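Local coordinates for protein Pbp related beta-lactamase (Pyrococcus abyssi, PDB 2QMI) that is a penicillin-binding-protein-related peptidase of the serine beta-lactamase family that assembles into an octamer and probably cleaves peptides inside a self-made compartment, at residues A[1-9]-A[340-351]; A[90-99]-A[143-154]. All coordinates share one frame; numbering follows the deposited sequence.

The two contacts lie on opposite sides of the chain's centre, 46 Å apart between their centres and about 31 Å between nearest atoms. Interaction 1 brings the first residues of the chain back against helix 334-345 and the short helix 350-353 that follows it on the way to the C-terminal barrel. Interaction 2 joins two loops within the intervening chain, in the helical region. Helix 61-74, which precedes segment 90-99, follows the probable nucleophile Ser59 of an SxxK motif, and Lys62 lies within it; neither contact includes these residues. The side chain of Pro154 in interaction 2 is about 12 Å from a bound lutetium ion. Both contacts also border other subunits of the octamer.

Interaction 1: A[1-9]-A[340-351]; sequences MDVGKLESF and YALALLLGKNPE
Tyr340 OH, lying against Lys5 CG, donates a 2.7 Å hydrogen bond to Glu351 OE2, which sits in the plane of the tyrosine ring and accepts through its anti lone pair. The bond ties helix 334-345, about a turn and a half before its end, to the first turn of helix 350-353 and helps fix the ring's rotation. Pro350 CG rests on one face of this ring, offset toward the rim, and Phe9 covers the opposite face. The two aromatic rings form a face-to-face stack, centroids 3.8 Å apart and planes at 2°.

Lys5 is a knob among Tyr340, Leu344, Pro350 and Glu351. Its chain runs extended as far as CE and bends only at chi4 (67°), bringing NZ to 3.6 Å from Glu351 CG. At 4.6 Å, Lys5 NZ and Glu351 OE2 are too far apart for a salt bridge, though their charges may still attract. Leu6 CD1 lies 3.8 Å from Tyr340 CD2, and its CB meets Leu344. Met1 crosses Leu344 at about a right angle and sets SD 3.8 Å from Leu345 CD2. A Schellman motif with Gly347 as C-prime ends helix 334-345 just beyond.

Segments 3-9 and 340-345 are antiparallel (168°). Met1 and Leu345 rest on Ile26 of strand 21-28 of the beta-lactamase-like part's antiparallel sheet, while Tyr340 and Glu351 touch Ile357 of helix 355-364.

Interaction 2: A[90-99]-A[143-154]; sequences IKLRPFGEPV and ARDMEKWAVAKP
Two loops of the helical region of the beta-lactamase-like fold, 90-99 before helix 101-105 and 143-154 before helix 162-176, meet around Glu147. Its CG stands anti to the backbone N (chi1 174°) and the chain continues extended, carrying the carboxylate across to segment 90-99. There Arg93 N donates to Glu147 OE1 over 2.8 Å, nearly straight at 160°, on the anti side but 33° out of the carboxylate plane. The same oxygen lies 3.2 Å from Lys91 CG, whose aliphatic chain crosses the carboxylate. The guanidinium of Arg93 turns instead to Glu85.

Water extends the polar seam. One molecule donates to Lys91 O (2.7 Å) and Arg144 O (2.8 Å) and accepts from Glu147 N (2.9 Å); another bridges Lys91 N and Arg144 O. These waters join backbones that do not bond directly.

Beside this seam, Leu92 CD2 reaches Met146 CG at 3.7 Å, and Ile90 CD1 touches the sulfur; Leu92 and Met146 both continue onto Leu167 of helix 162-176. On the other flank Pro94 CB packs on Ala150 CB at 3.6 Å. Pro154 CG lies 3.9 Å from Val99 CG2 and also meets the Glu97 and Pro98 carbonyls. The Phe95 ring presents its edge to Ala152 O.

Asp145 and Trp149 also engage a neighbouring subunit's C-terminal barrel, through Lys374 and Arg443 of that subunit, so loop 143-154 is itself part of a subunit interface. Val99 N to Leu92 O closes the base of the other loop, and its tip, Pro94-Phe95-Gly96-Glu97, is a type I' beta turn with Glu97 N bonded to Pro94 O.

Interaction 1: A[1-9]-A[340-351]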
loop_
_atom_site.group_PDB
_atom_site.type_symbol
_atom_site.label_atom_id
_atom_site.label_comp_id
_atom_site.label_asym_id
_atom_site.label_seq_id
_atom_site.Cartn_x
_atom_site.Cartn_y
_atom_site.Cartn_z
ATOM N N MET A 1 -39.447 2.501 -41.468
ATOM C CA MET A 1 -38.788 2.166 -40.170
ATOM C C MET A 1 -38.743 3.390 -39.262
ATOM O O MET A 1 -38.662 4.520 -39.730
ATOM C CB MET A 1 -37.361 1.656 -40.429
ATOM C CG MET A 1 -36.715 0.945 -39.248
ATOM S SD MET A 1 -35.047 0.337 -39.639
ATOM C CE MET A 1 -34.120 1.908 -39.592
ATOM N N ASP A 2 -38.791 3.149 -37.956
ATOM C CA ASP A 2 -38.753 4.220 -36.959
ATOM C C ASP A 2 -37.296 4.520 -36.582
ATOM O O ASP A 2 -36.819 4.107 -35.522
ATOM C CB ASP A 2 -39.552 3.772 -35.729
ATOM C CG ASP A 2 -39.662 4.850 -34.662
ATOM O OD1 ASP A 2 -39.187 5.983 -34.894
ATOM O OD2 ASP A 2 -40.236 4.553 -33.581
ATOM N N VAL A 3 -36.595 5.243 -37.451
ATOM C CA VAL A 3 -35.192 5.584 -37.211
ATOM C C VAL A 3 -34.941 6.296 -35.881
ATOM O O VAL A 3 -33.941 6.030 -35.215
ATOM C CB VAL A 3 -34.611 6.464 -38.346
ATOM C CG1 VAL A 3 -34.929 5.846 -39.697
ATOM C CG2 VAL A 3 -35.158 7.868 -38.254
ATOM N N GLY A 4 -35.833 7.203 -35.498
ATOM C CA GLY A 4 -35.656 7.907 -34.240
ATOM C C GLY A 4 -35.507 6.920 -33.098
ATOM O O GLY A 4 -34.652 7.075 -32.219
ATOM N N LYS A 5 -36.341 5.888 -33.120
ATOM C CA LYS A 5 -36.316 4.852 -32.102
ATOM C C LYS A 5 -34.988 4.075 -32.190
ATOM O O LYS A 5 -34.360 3.771 -31.172
ATOM C CB LYS A 5 -37.521 3.929 -32.322
ATOM C CG LYS A 5 -37.743 2.828 -31.293
ATOM C CD LYS A 5 -39.090 2.151 -31.577
ATOM C CE LYS A 5 -39.308 0.874 -30.773
ATOM N NZ LYS A 5 -39.445 1.110 -29.321
ATOM N N LEU A 6 -34.547 3.773 -33.408
ATOM C CA LEU A 6 -33.300 3.030 -33.585
ATOM C C LEU A 6 -32.059 3.821 -33.166
ATOM O O LEU A 6 -31.229 3.325 -32.403
ATOM C CB LEU A 6 -33.150 2.580 -35.037
ATOM C CG LEU A 6 -31.835 1.853 -35.349
ATOM C CD1 LEU A 6 -31.722 0.611 -34.493
ATOM C CD2 LEU A 6 -31.781 1.489 -36.821
ATOM N N GLU A 7 -31.931 5.047 -33.662
ATOM C CA GLU A 7 -30.777 5.875 -33.328
ATOM C C GLU A 7 -30.733 6.160 -31.825
ATOM O O GLU A 7 -29.669 6.114 -31.196
ATOM C CB GLU A 7 -30.827 7.185 -34.120
ATOM C CG GLU A 7 -31.091 6.981 -35.602
ATOM C CD GLU A 7 -30.728 8.188 -36.453
ATOM O OE1 GLU A 7 -31.009 9.334 -36.040
ATOM O OE2 GLU A 7 -30.167 7.988 -37.550
ATOM N N SER A 8 -31.900 6.451 -31.255
ATOM C CA SER A 8 -32.012 6.724 -29.827
ATOM C C SER A 8 -31.433 5.531 -29.068
ATOM O O SER A 8 -30.582 5.678 -28.188
ATOM C CB SER A 8 -33.487 6.916 -29.451
ATOM O OG SER A 8 -33.624 7.539 -28.188
ATOM N N PHE A 9 -31.898 4.343 -29.431
ATOM C CA PHE A 9 -31.443 3.108 -28.806
ATOM C C PHE A 9 -29.926 2.955 -28.899
ATOM O O PHE A 9 -29.250 2.677 -27.903
ATOM C CB PHE A 9 -32.120 1.914 -29.491
ATOM C CG PHE A 9 -31.498 0.584 -29.160
ATOM C CD1 PHE A 9 -31.682 0.004 -27.911
ATOM C CD2 PHE A 9 -30.737 -0.092 -30.111
ATOM C CE1 PHE A 9 -31.119 -1.232 -27.615
ATOM C CE2 PHE A 9 -30.173 -1.323 -29.826
ATOM C CZ PHE A 9 -30.365 -1.897 -28.577
ATOM N N TYR A 340 -32.379 -5.681 -33.337
ATOM C CA TYR A 340 -33.277 -4.596 -32.958
ATOM C C TYR A 340 -33.805 -3.946 -34.248
ATOM O O TYR A 340 -34.992 -3.642 -34.368
ATOM C CB TYR A 340 -32.513 -3.551 -32.132
ATOM C CG TYR A 340 -33.379 -2.543 -31.403
ATOM C CD1 TYR A 340 -33.741 -2.743 -30.070
ATOM C CD2 TYR A 340 -33.815 -1.375 -32.035
ATOM C CE1 TYR A 340 -34.512 -1.802 -29.375
ATOM C CE2 TYR A 340 -34.586 -0.426 -31.352
ATOM C CZ TYR A 340 -34.923 -0.649 -30.022
ATOM O OH TYR A 340 -35.638 0.294 -29.328
ATOM N N ALA A 341 -32.908 -3.730 -35.205
ATOM C CA ALA A 341 -33.279 -3.130 -36.480
ATOM C C ALA A 341 -34.175 -4.101 -37.262
ATOM O O ALA A 341 -35.231 -3.710 -37.770
ATOM C CB ALA A 341 -32.025 -2.788 -37.286
ATOM N N LEU A 342 -33.759 -5.363 -37.350
ATOM C CA LEU A 342 -34.549 -6.367 -38.057
ATOM C C LEU A 342 -35.974 -6.417 -37.520
ATOM O O LEU A 342 -36.929 -6.475 -38.295
ATOM C CB LEU A 342 -33.893 -7.744 -37.938
ATOM C CG LEU A 342 -32.585 -7.912 -38.716
ATOM C CD1 LEU A 342 -31.886 -9.186 -38.297
ATOM C CD2 LEU A 342 -32.881 -7.917 -40.202
ATOM N N ALA A 343 -36.119 -6.384 -36.199
ATOM C CA ALA A 343 -37.437 -6.410 -35.571
ATOM C C ALA A 343 -38.290 -5.227 -36.030
ATOM O O ALA A 343 -39.470 -5.391 -36.361
ATOM C CB ALA A 343 -37.295 -6.383 -34.062
ATOM N N LEU A 344 -37.696 -4.037 -36.040
ATOM C CA LEU A 344 -38.407 -2.840 -36.468
ATOM C C LEU A 344 -38.905 -3.007 -37.898
ATOM O O LEU A 344 -40.072 -2.743 -38.201
ATOM C CB LEU A 344 -37.489 -1.625 -36.374
ATOM C CG LEU A 344 -37.096 -1.221 -34.954
ATOM C CD1 LEU A 344 -36.092 -0.075 -35.011
ATOM C CD2 LEU A 344 -38.341 -0.814 -34.176
ATOM N N LEU A 345 -38.008 -3.451 -38.772
ATOM C CA LEU A 345 -38.332 -3.678 -40.179
ATOM C C LEU A 345 -39.434 -4.722 -40.346
ATOM O O LEU A 345 -40.201 -4.670 -41.312
ATOM C CB LEU A 345 -37.081 -4.137 -40.934
ATOM C CG LEU A 345 -35.991 -3.088 -41.170
ATOM C CD1 LEU A 345 -34.701 -3.763 -41.587
ATOM C CD2 LEU A 345 -36.458 -2.116 -42.239
ATOM N N LEU A 346 -39.496 -5.673 -39.419
ATOM C CA LEU A 346 -40.505 -6.725 -39.449
ATOM C C LEU A 346 -41.790 -6.260 -38.756
ATOM O O LEU A 346 -42.711 -7.056 -38.526
ATOM C CB LEU A 346 -39.983 -7.985 -38.750
ATOM C CG LEU A 346 -38.948 -8.849 -39.478
ATOM C CD1 LEU A 346 -38.368 -9.876 -38.509
ATOM C CD2 LEU A 346 -39.594 -9.551 -40.662
ATOM N N GLY A 347 -41.834 -4.979 -38.402
ATOM C CA GLY A 347 -43.009 -4.430 -37.751
ATOM C C GLY A 347 -43.270 -4.917 -36.336
ATOM O O GLY A 347 -44.401 -4.833 -35.852
ATOM N N LYS A 348 -42.242 -5.425 -35.664
ATOM C CA LYS A 348 -42.402 -5.902 -34.290
ATOM C C LYS A 348 -41.679 -5.006 -33.289
ATOM O O LYS A 348 -40.660 -4.401 -33.619
ATOM C CB LYS A 348 -41.870 -7.329 -34.152
ATOM C CG LYS A 348 -42.655 -8.349 -34.950
ATOM C CD LYS A 348 -42.498 -9.729 -34.356
ATOM C CE LYS A 348 -43.617 -10.643 -34.836
ATOM N NZ LYS A 348 -43.684 -10.586 -36.311
ATOM N N ASN A 349 -42.209 -4.926 -32.071
ATOM C CA ASN A 349 -41.597 -4.113 -31.022
ATOM C C ASN A 349 -40.434 -4.891 -30.391
ATOM O O ASN A 349 -40.639 -5.897 -29.701
ATOM C CB ASN A 349 -42.620 -3.767 -29.935
ATOM C CG ASN A 349 -42.061 -2.799 -28.905
ATOM O OD1 ASN A 349 -40.850 -2.780 -28.646
ATOM N ND2 ASN A 349 -42.938 -1.996 -28.299
ATOM N N PRO A 350 -39.197 -4.420 -30.605
ATOM C CA PRO A 350 -38.015 -5.091 -30.054
ATOM C C PRO A 350 -38.000 -5.069 -28.534
ATOM O O PRO A 350 -37.586 -6.034 -27.890
ATOM C CB PRO A 350 -36.864 -4.296 -30.656
ATOM C CG PRO A 350 -37.418 -2.902 -30.670
ATOM C CD PRO A 350 -38.829 -3.117 -31.193
ATOM N N GLU A 351 -38.456 -3.958 -27.970
ATOM C CA GLU A 351 -38.500 -3.783 -26.525
ATOM C C GLU A 351 -39.316 -4.871 -25.817
ATOM O O GLU A 351 -39.245 -5.007 -24.595
ATOM C CB GLU A 351 -39.085 -2.402 -26.187
ATOM C CG GLU A 351 -38.334 -1.204 -26.792
ATOM C CD GLU A 351 -37.000 -0.935 -26.107
ATOM O OE1 GLU A 351 -36.942 -1.018 -24.858
ATOM O OE2 GLU A 351 -36.009 -0.622 -26.806
#

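Interaction 2: A[90-99]-A[143-154]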
loop_
_atom_site.group_PDB
_atom_site.type_symbol
_atom_site.label_atom_id
_atom_site.label_comp_id
_atom_site.label_asym_id
_atom_site.label_seq_id
_atom_site.Cartn_x
_atom_site.Cartn_y
_atom_site.Cartn_z
ATOM N N ILE A 90 -1.906 -33.853 -42.475
ATOM C CA ILE A 90 -2.153 -33.848 -41.043
ATOM C C ILE A 90 -3.008 -35.076 -40.785
ATOM O O ILE A 90 -3.675 -35.570 -41.694
ATOM C CB ILE A 90 -2.908 -32.579 -40.593
ATOM C CG1 ILE A 90 -2.994 -32.542 -39.062
ATOM C CG2 ILE A 90 -4.286 -32.537 -41.214
ATOM C CD1 ILE A 90 -3.653 -31.303 -38.512
ATOM N N LYS A 91 -2.970 -35.579 -39.558
ATOM C CA LYS A 91 -3.743 -36.753 -39.204
ATOM C C LYS A 91 -5.105 -36.329 -38.634
ATOM O O LYS A 91 -5.171 -35.665 -37.596
ATOM C CB LYS A 91 -2.956 -37.587 -38.186
ATOM C CG LYS A 91 -3.285 -39.067 -38.214
ATOM C CD LYS A 91 -2.459 -39.852 -37.190
ATOM C CE LYS A 91 -0.962 -39.771 -37.483
ATOM N NZ LYS A 91 -0.179 -40.639 -36.543
ATOM N N LEU A 92 -6.179 -36.696 -39.338
ATOM C CA LEU A 92 -7.553 -36.380 -38.930
ATOM C C LEU A 92 -8.502 -37.550 -39.217
ATOM O O LEU A 92 -9.340 -37.478 -40.117
ATOM C CB LEU A 92 -8.065 -35.141 -39.667
ATOM C CG LEU A 92 -7.537 -33.752 -39.290
ATOM C CD1 LEU A 92 -8.186 -32.712 -40.180
ATOM C CD2 LEU A 92 -7.850 -33.444 -37.834
ATOM N N ARG A 93 -8.363 -38.624 -38.450
ATOM C CA ARG A 93 -9.192 -39.813 -38.615
ATOM C C ARG A 93 -9.430 -40.377 -37.219
ATOM O O ARG A 93 -9.154 -41.546 -36.951
ATOM C CB ARG A 93 -8.459 -40.842 -39.494
ATOM C CG ARG A 93 -9.336 -41.979 -40.027
ATOM C CD ARG A 93 -8.522 -43.060 -40.757
ATOM N NE ARG A 93 -7.853 -42.571 -41.963
ATOM C CZ ARG A 93 -8.470 -42.280 -43.104
ATOM N NH1 ARG A 93 -9.782 -42.430 -43.217
ATOM N NH2 ARG A 93 -7.777 -41.828 -44.136
ATOM N N PRO A 94 -9.959 -39.550 -36.304
ATOM C CA PRO A 94 -10.213 -40.005 -34.933
ATOM C C PRO A 94 -11.167 -41.194 -34.856
ATOM O O PRO A 94 -12.158 -41.252 -35.578
ATOM C CB PRO A 94 -10.780 -38.758 -34.264
ATOM C CG PRO A 94 -11.549 -38.118 -35.390
ATOM C CD PRO A 94 -10.557 -38.223 -36.532
ATOM N N PHE A 95 -10.863 -42.141 -33.977
ATOM C CA PHE A 95 -11.705 -43.322 -33.819
ATOM C C PHE A 95 -11.891 -44.042 -35.152
ATOM O O PHE A 95 -12.954 -44.594 -35.430
ATOM C CB PHE A 95 -13.069 -42.921 -33.239
ATOM C CG PHE A 95 -12.972 -42.190 -31.931
ATOM C CD1 PHE A 95 -12.479 -42.832 -30.793
ATOM C CD2 PHE A 95 -13.335 -40.847 -31.842
ATOM C CE1 PHE A 95 -12.343 -42.145 -29.581
ATOM C CE2 PHE A 95 -13.205 -40.143 -30.634
ATOM C CZ PHE A 95 -12.706 -40.795 -29.499
ATOM N N GLY A 96 -10.850 -44.011 -35.978
ATOM C CA GLY A 96 -10.897 -44.679 -37.264
ATOM C C GLY A 96 -11.779 -44.094 -38.356
ATOM O O GLY A 96 -11.761 -44.595 -39.479
ATOM N N GLU A 97 -12.550 -43.056 -38.046
ATOM C CA GLU A 97 -13.428 -42.430 -39.036
ATOM C C GLU A 97 -12.870 -41.083 -39.514
ATOM O O GLU A 97 -12.489 -40.234 -38.710
ATOM C CB GLU A 97 -14.830 -42.222 -38.446
ATOM C CG GLU A 97 -15.662 -43.493 -38.273
ATOM C CD GLU A 97 -15.901 -44.212 -39.597
ATOM O OE1 GLU A 97 -16.073 -43.514 -40.622
ATOM O OE2 GLU A 97 -15.926 -45.468 -39.609
ATOM N N PRO A 98 -12.829 -40.871 -40.842
ATOM C CA PRO A 98 -12.322 -39.640 -41.463
ATOM C C PRO A 98 -13.131 -38.348 -41.288
ATOM O O PRO A 98 -14.361 -38.350 -41.331
ATOM C CB PRO A 98 -12.203 -40.029 -42.934
ATOM C CG PRO A 98 -13.332 -41.011 -43.102
ATOM C CD PRO A 98 -13.165 -41.868 -41.872
ATOM N N VAL A 99 -12.413 -37.242 -41.099
ATOM C CA VAL A 99 -13.034 -35.927 -40.972
ATOM C C VAL A 99 -13.139 -35.396 -42.403
ATOM O O VAL A 99 -12.149 -35.392 -43.139
ATOM C CB VAL A 99 -12.159 -34.957 -40.136
ATOM C CG1 VAL A 99 -12.702 -33.543 -40.247
ATOM C CG2 VAL A 99 -12.126 -35.397 -38.679
ATOM N N ALA A 143 -1.275 -27.317 -34.424
ATOM C CA ALA A 143 -2.385 -28.263 -34.288
ATOM C C ALA A 143 -2.093 -29.686 -34.781
ATOM O O ALA A 143 -3.013 -30.481 -34.968
ATOM C CB ALA A 143 -3.623 -27.709 -35.014
ATOM N N ARG A 144 -0.820 -30.017 -34.959
ATOM C CA ARG A 144 -0.437 -31.335 -35.449
ATOM C C ARG A 144 -1.081 -32.541 -34.756
ATOM O O ARG A 144 -1.345 -33.556 -35.403
ATOM C CB ARG A 144 1.090 -31.493 -35.412
ATOM C CG ARG A 144 1.552 -32.784 -36.080
ATOM C CD ARG A 144 3.036 -32.813 -36.406
ATOM N NE ARG A 144 3.880 -33.164 -35.263
ATOM C CZ ARG A 144 4.870 -34.055 -35.328
ATOM N NH1 ARG A 144 5.124 -34.680 -36.473
ATOM N NH2 ARG A 144 5.612 -34.318 -34.259
ATOM N N ASP A 145 -1.335 -32.442 -33.454
ATOM C CA ASP A 145 -1.917 -33.559 -32.714
ATOM C C ASP A 145 -3.400 -33.385 -32.388
ATOM O O ASP A 145 -3.911 -34.056 -31.484
ATOM C CB ASP A 145 -1.159 -33.771 -31.396
ATOM C CG ASP A 145 0.344 -33.842 -31.585
ATOM O OD1 ASP A 145 0.798 -34.686 -32.377
ATOM O OD2 ASP A 145 1.070 -33.052 -30.933
ATOM N N MET A 146 -4.098 -32.510 -33.112
ATOM C CA MET A 146 -5.513 -32.268 -32.819
ATOM C C MET A 146 -6.389 -33.520 -32.891
ATOM O O MET A 146 -7.462 -33.574 -32.284
ATOM C CB MET A 146 -6.079 -31.170 -33.738
ATOM C CG MET A 146 -6.158 -31.522 -35.206
ATOM S SD MET A 146 -6.641 -30.071 -36.193
ATOM C CE MET A 146 -8.385 -29.919 -35.745
ATOM N N GLU A 147 -5.942 -34.533 -33.619
ATOM C CA GLU A 147 -6.732 -35.752 -33.709
ATOM C C GLU A 147 -6.860 -36.397 -32.326
ATOM O O GLU A 147 -7.916 -36.916 -31.977
ATOM C CB GLU A 147 -6.096 -36.740 -34.690
ATOM C CG GLU A 147 -6.800 -38.081 -34.717
ATOM C CD GLU A 147 -6.071 -39.119 -35.548
ATOM O OE1 GLU A 147 -6.141 -39.051 -36.801
ATOM O OE2 GLU A 147 -5.424 -39.998 -34.938
ATOM N N LYS A 148 -5.784 -36.354 -31.542
ATOM C CA LYS A 148 -5.775 -36.934 -30.197
ATOM C C LYS A 148 -6.676 -36.170 -29.232
ATOM O O LYS A 148 -6.907 -36.607 -28.101
ATOM C CB LYS A 148 -4.360 -36.929 -29.609
ATOM C CG LYS A 148 -3.320 -37.704 -30.375
ATOM C CD LYS A 148 -2.046 -37.824 -29.537
ATOM C CE LYS A 148 -0.921 -38.503 -30.297
ATOM N NZ LYS A 148 -0.337 -37.608 -31.339
ATOM N N TRP A 149 -7.173 -35.026 -29.682
ATOM C CA TRP A 149 -8.022 -34.169 -28.867
ATOM C C TRP A 149 -9.512 -34.512 -29.001
ATOM O O TRP A 149 -10.309 -34.191 -28.117
ATOM C CB TRP A 149 -7.773 -32.717 -29.277
ATOM C CG TRP A 149 -8.272 -31.684 -28.319
ATOM C CD1 TRP A 149 -9.188 -30.708 -28.579
ATOM C CD2 TRP A 149 -7.815 -31.460 -26.977
ATOM N NE1 TRP A 149 -9.325 -29.884 -27.489
ATOM C CE2 TRP A 149 -8.495 -30.324 -26.491
ATOM C CE3 TRP A 149 -6.892 -32.107 -26.141
ATOM C CZ2 TRP A 149 -8.286 -29.820 -25.201
ATOM C CZ3 TRP A 149 -6.684 -31.604 -24.858
ATOM C CH2 TRP A 149 -7.379 -30.471 -24.403
ATOM N N ALA A 150 -9.871 -35.171 -30.103
ATOM C CA ALA A 150 -11.255 -35.554 -30.385
ATOM C C ALA A 150 -11.934 -36.255 -29.207
ATOM O O ALA A 150 -11.281 -36.940 -28.419
ATOM C CB ALA A 150 -11.301 -36.447 -31.615
ATOM N N VAL A 151 -13.248 -36.077 -29.096
ATOM C CA VAL A 151 -14.023 -36.686 -28.021
ATOM C C VAL A 151 -15.219 -37.463 -28.570
ATOM O O VAL A 151 -15.789 -38.303 -27.877
ATOM C CB VAL A 151 -14.525 -35.626 -27.036
ATOM C CG1 VAL A 151 -13.343 -34.940 -26.380
ATOM C CG2 VAL A 151 -15.396 -34.608 -27.767
ATOM N N ALA A 152 -15.594 -37.181 -29.817
ATOM C CA ALA A 152 -16.707 -37.881 -30.455
ATOM C C ALA A 152 -16.344 -38.162 -31.914
ATOM O O ALA A 152 -15.381 -37.598 -32.435
ATOM C CB ALA A 152 -17.985 -37.030 -30.380
ATOM N N LYS A 153 -17.107 -39.038 -32.566
ATOM C CA LYS A 153 -16.865 -39.362 -33.971
ATOM C C LYS A 153 -17.314 -38.188 -34.823
ATOM O O LYS A 153 -18.199 -37.438 -34.430
ATOM C CB LYS A 153 -17.659 -40.604 -34.401
ATOM C CG LYS A 153 -17.173 -41.908 -33.799
ATOM C CD LYS A 153 -18.047 -43.080 -34.218
ATOM C CE LYS A 153 -17.646 -44.348 -33.470
ATOM N NZ LYS A 153 -18.588 -45.486 -33.726
ATOM N N PRO A 154 -16.704 -38.016 -36.004
ATOM C CA PRO A 154 -17.066 -36.922 -36.904
ATOM C C PRO A 154 -18.572 -36.874 -37.177
ATOM O O PRO A 154 -19.191 -37.899 -37.478
ATOM C CB PRO A 154 -16.274 -37.249 -38.166
ATOM C CG PRO A 154 -15.024 -37.859 -37.614
ATOM C CD PRO A 154 -15.562 -38.780 -36.541
HETATM O O HOH W 1 -3.737 -34.934 -35.471
HETATM O O HOH W 2 -0.652 -34.711 -38.012
#